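Local coordinates for phenylalanine hydroxylase (Colwellia psychrerythraea, PDB 2V27), which probably hydroxylates L-phenylalanine to L-tyrosine with molecular oxygen and tetrahydrobiopterin at a mononuclear non-haem iron, at residues Ala52-Pro57 / His127-Thr132. Sequence-based numbering, arbitrary orientation.
Sequences AKLNLP and HCPLLT. With FE (Fe (III) ion), chain E.
Leu-54 reaches across from the last turn of helix 45-54 to the C-terminal end of helix 120-131, where its two methyls part. CD1 sits against the Cys-128 to Pro-129 peptide, 3.6 Å from Pro-129 N, and also meets the proline ring at CG, 3.9 Å away, and CB of Cys-128. The other branch, CD2, lies 3.9 Å from CG2 of Thr-132, and the two side chains slant across each other rather than running alongside.

The two branches of Thr-132 divide the work: CG2 meets the leucine, OG1 takes the polar bonds. With chi1 at 70°, OG1 falls between the backbone N and the carbonyl carbon, from where it donates a 2.8 Å hydrogen bond to the backbone O of Pro-129, 17° off the carbonyl plane with a C=O...OG1 angle of 158°; the same torsion leaves CG2 for Leu-54. OG1 also accepts a hydrogen bond from a water that in turn accepts one from NZ of Lys-53. The lysine, extended beyond CG, crosses Thr-132 at a slant with CD 3.6 Å from Thr-132 OG1. No direct hydrogen bond joins the two segments; the polar link runs through the water at the exposed lysine, beside the buried apolar contacts of Leu-54. A valine in place of Thr-132 would probably leave Pro-129 O without its hydroxyl partner and break the water link to Lys-53.

Val-70 of helix 64-75 also packs on Leu-54, while Leu-71 and Ser-74 touch Thr-132. At the other end of the segment 127-132, His-127 NE2 binds the iron at 2.1 Å. His-122 and His-127, both from helix 120-131, and Glu-167, from the end of helix 152-167, form the two-histidine, one-carboxylate facial triad characteristic of the biopterin-dependent aromatic amino acid hydroxylases.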
loop_
_atom_site.group_PDB
_atom_site.type_symbol
_atom_site.label_atom_id
_atom_site.label_comp_id
_atom_site.label_asym_id
_atom_site.label_seq_id
_atom_site.Cartn_x
_atom_site.Cartn_y
_atom_site.Cartn_z
ATOM N N ALA B 52 26.175 -13.299 16.292
ATOM C CA ALA B 52 27.091 -14.007 17.209
ATOM C C ALA B 52 28.260 -13.050 17.538
ATOM O O ALA B 52 28.747 -13.019 18.694
ATOM C CB ALA B 52 27.601 -15.202 16.564
ATOM N N LYS B 53 28.721 -12.278 16.544
ATOM C CA LYS B 53 29.734 -11.251 16.818
ATOM C C LYS B 53 29.265 -10.106 17.697
ATOM O O LYS B 53 30.069 -9.631 18.498
ATOM C CB LYS B 53 30.297 -10.680 15.510
ATOM C CG LYS B 53 31.084 -11.698 14.717
ATOM C CD LYS B 53 31.594 -11.142 13.371
ATOM C CE LYS B 53 32.294 -12.208 12.580
ATOM N NZ LYS B 53 32.830 -11.641 11.277
ATOM N N LEU B 54 28.037 -9.601 17.532
ATOM C CA LEU B 54 27.549 -8.453 18.318
ATOM C C LEU B 54 27.187 -8.821 19.748
ATOM O O LEU B 54 27.320 -7.974 20.638
ATOM C CB LEU B 54 26.302 -7.772 17.696
ATOM C CG LEU B 54 26.564 -7.050 16.391
ATOM C CD1 LEU B 54 25.238 -6.438 15.960
ATOM C CD2 LEU B 54 27.652 -5.974 16.485
ATOM N N ASN B 55 26.664 -10.038 19.957
ATOM C CA ASN B 55 26.178 -10.438 21.270
ATOM C C ASN B 55 25.294 -9.350 21.878
ATOM O O ASN B 55 25.504 -8.925 23.000
ATOM C CB ASN B 55 27.377 -10.836 22.146
ATOM C CG ASN B 55 26.991 -11.355 23.543
ATOM O OD1 ASN B 55 25.888 -11.803 23.780
ATOM N ND2 ASN B 55 27.982 -11.329 24.467
ATOM N N LEU B 56 24.258 -8.962 21.146
ATOM C CA LEU B 56 23.327 -7.929 21.598
ATOM C C LEU B 56 22.577 -8.363 22.863
ATOM O O LEU B 56 22.253 -9.554 23.032
ATOM C CB LEU B 56 22.305 -7.623 20.480
ATOM C CG LEU B 56 22.917 -6.990 19.211
ATOM C CD1 LEU B 56 21.790 -6.884 18.193
ATOM C CD2 LEU B 56 23.558 -5.627 19.441
ATOM N N PRO B 57 22.252 -7.393 23.740
ATOM C CA PRO B 57 21.459 -7.763 24.930
ATOM C C PRO B 57 20.022 -8.001 24.494
ATOM O O PRO B 57 19.511 -7.289 23.587
ATOM C CB PRO B 57 21.554 -6.531 25.833
ATOM C CG PRO B 57 21.941 -5.304 24.882
ATOM C CD PRO B 57 22.618 -5.960 23.665
ATOM N N HIS B 127 20.276 -3.833 10.703
ATOM C CA HIS B 127 21.479 -3.560 9.881
ATOM C C HIS B 127 22.823 -3.894 10.538
ATOM O O HIS B 127 23.744 -4.428 9.916
ATOM C CB HIS B 127 21.505 -2.103 9.402
ATOM C CG HIS B 127 20.385 -1.750 8.455
ATOM N ND1 HIS B 127 20.101 -2.461 7.296
ATOM C CD2 HIS B 127 19.456 -0.770 8.530
ATOM C CE1 HIS B 127 19.058 -1.910 6.694
ATOM N NE2 HIS B 127 18.638 -0.897 7.422
ATOM N N CYS B 128 22.942 -3.601 11.829
ATOM C CA CYS B 128 24.269 -3.674 12.439
ATOM C C CYS B 128 24.892 -5.102 12.403
ATOM O O CYS B 128 26.110 -5.230 12.235
ATOM C CB CYS B 128 24.228 -3.089 13.853
ATOM S SG CYS B 128 24.203 -1.298 13.795
ATOM N N PRO B 129 24.097 -6.176 12.544
ATOM C CA PRO B 129 24.802 -7.464 12.455
ATOM C C PRO B 129 25.529 -7.687 11.105
ATOM O O PRO B 129 26.620 -8.302 11.064
ATOM C CB PRO B 129 23.683 -8.508 12.639
ATOM C CG PRO B 129 22.625 -7.774 13.423
ATOM C CD PRO B 129 22.654 -6.351 12.853
ATOM N N LEU B 130 24.964 -7.184 10.010
ATOM C CA LEU B 130 25.648 -7.308 8.738
ATOM C C LEU B 130 26.811 -6.335 8.521
ATOM O O LEU B 130 27.674 -6.581 7.662
ATOM C CB LEU B 130 24.613 -7.283 7.594
ATOM C CG LEU B 130 23.921 -8.642 7.482
ATOM C CD1 LEU B 130 22.620 -8.427 6.651
ATOM C CD2 LEU B 130 24.792 -9.674 6.833
ATOM N N LEU B 131 26.853 -5.255 9.332
ATOM C CA LEU B 131 27.990 -4.358 9.256
ATOM C C LEU B 131 29.264 -4.961 9.864
ATOM O O LEU B 131 30.377 -4.407 9.698
ATOM C CB LEU B 131 27.687 -2.981 9.878
ATOM C CG LEU B 131 26.695 -2.085 9.104
ATOM C CD1 LEU B 131 26.253 -0.865 9.964
ATOM C CD2 LEU B 131 27.303 -1.606 7.789
ATOM N N THR B 132 29.126 -6.133 10.522
ATOM C CA THR B 132 30.327 -6.890 10.941
ATOM C C THR B 132 30.881 -7.766 9.798
ATOM O O THR B 132 31.961 -8.370 9.927
ATOM C CB THR B 132 30.062 -7.839 12.158
ATOM O OG1 THR B 132 29.218 -8.938 11.730
ATOM C CG2 THR B 132 29.477 -7.147 13.304
HETATM FE FE FE E . 17.065 0.548 7.160
HETATM O O HOH W 1 30.253 -11.094 10.240
HETATM O O HOH W 2 15.628 2.257 6.837
HETATM O O HOH W 3 18.162 2.150 7.945
#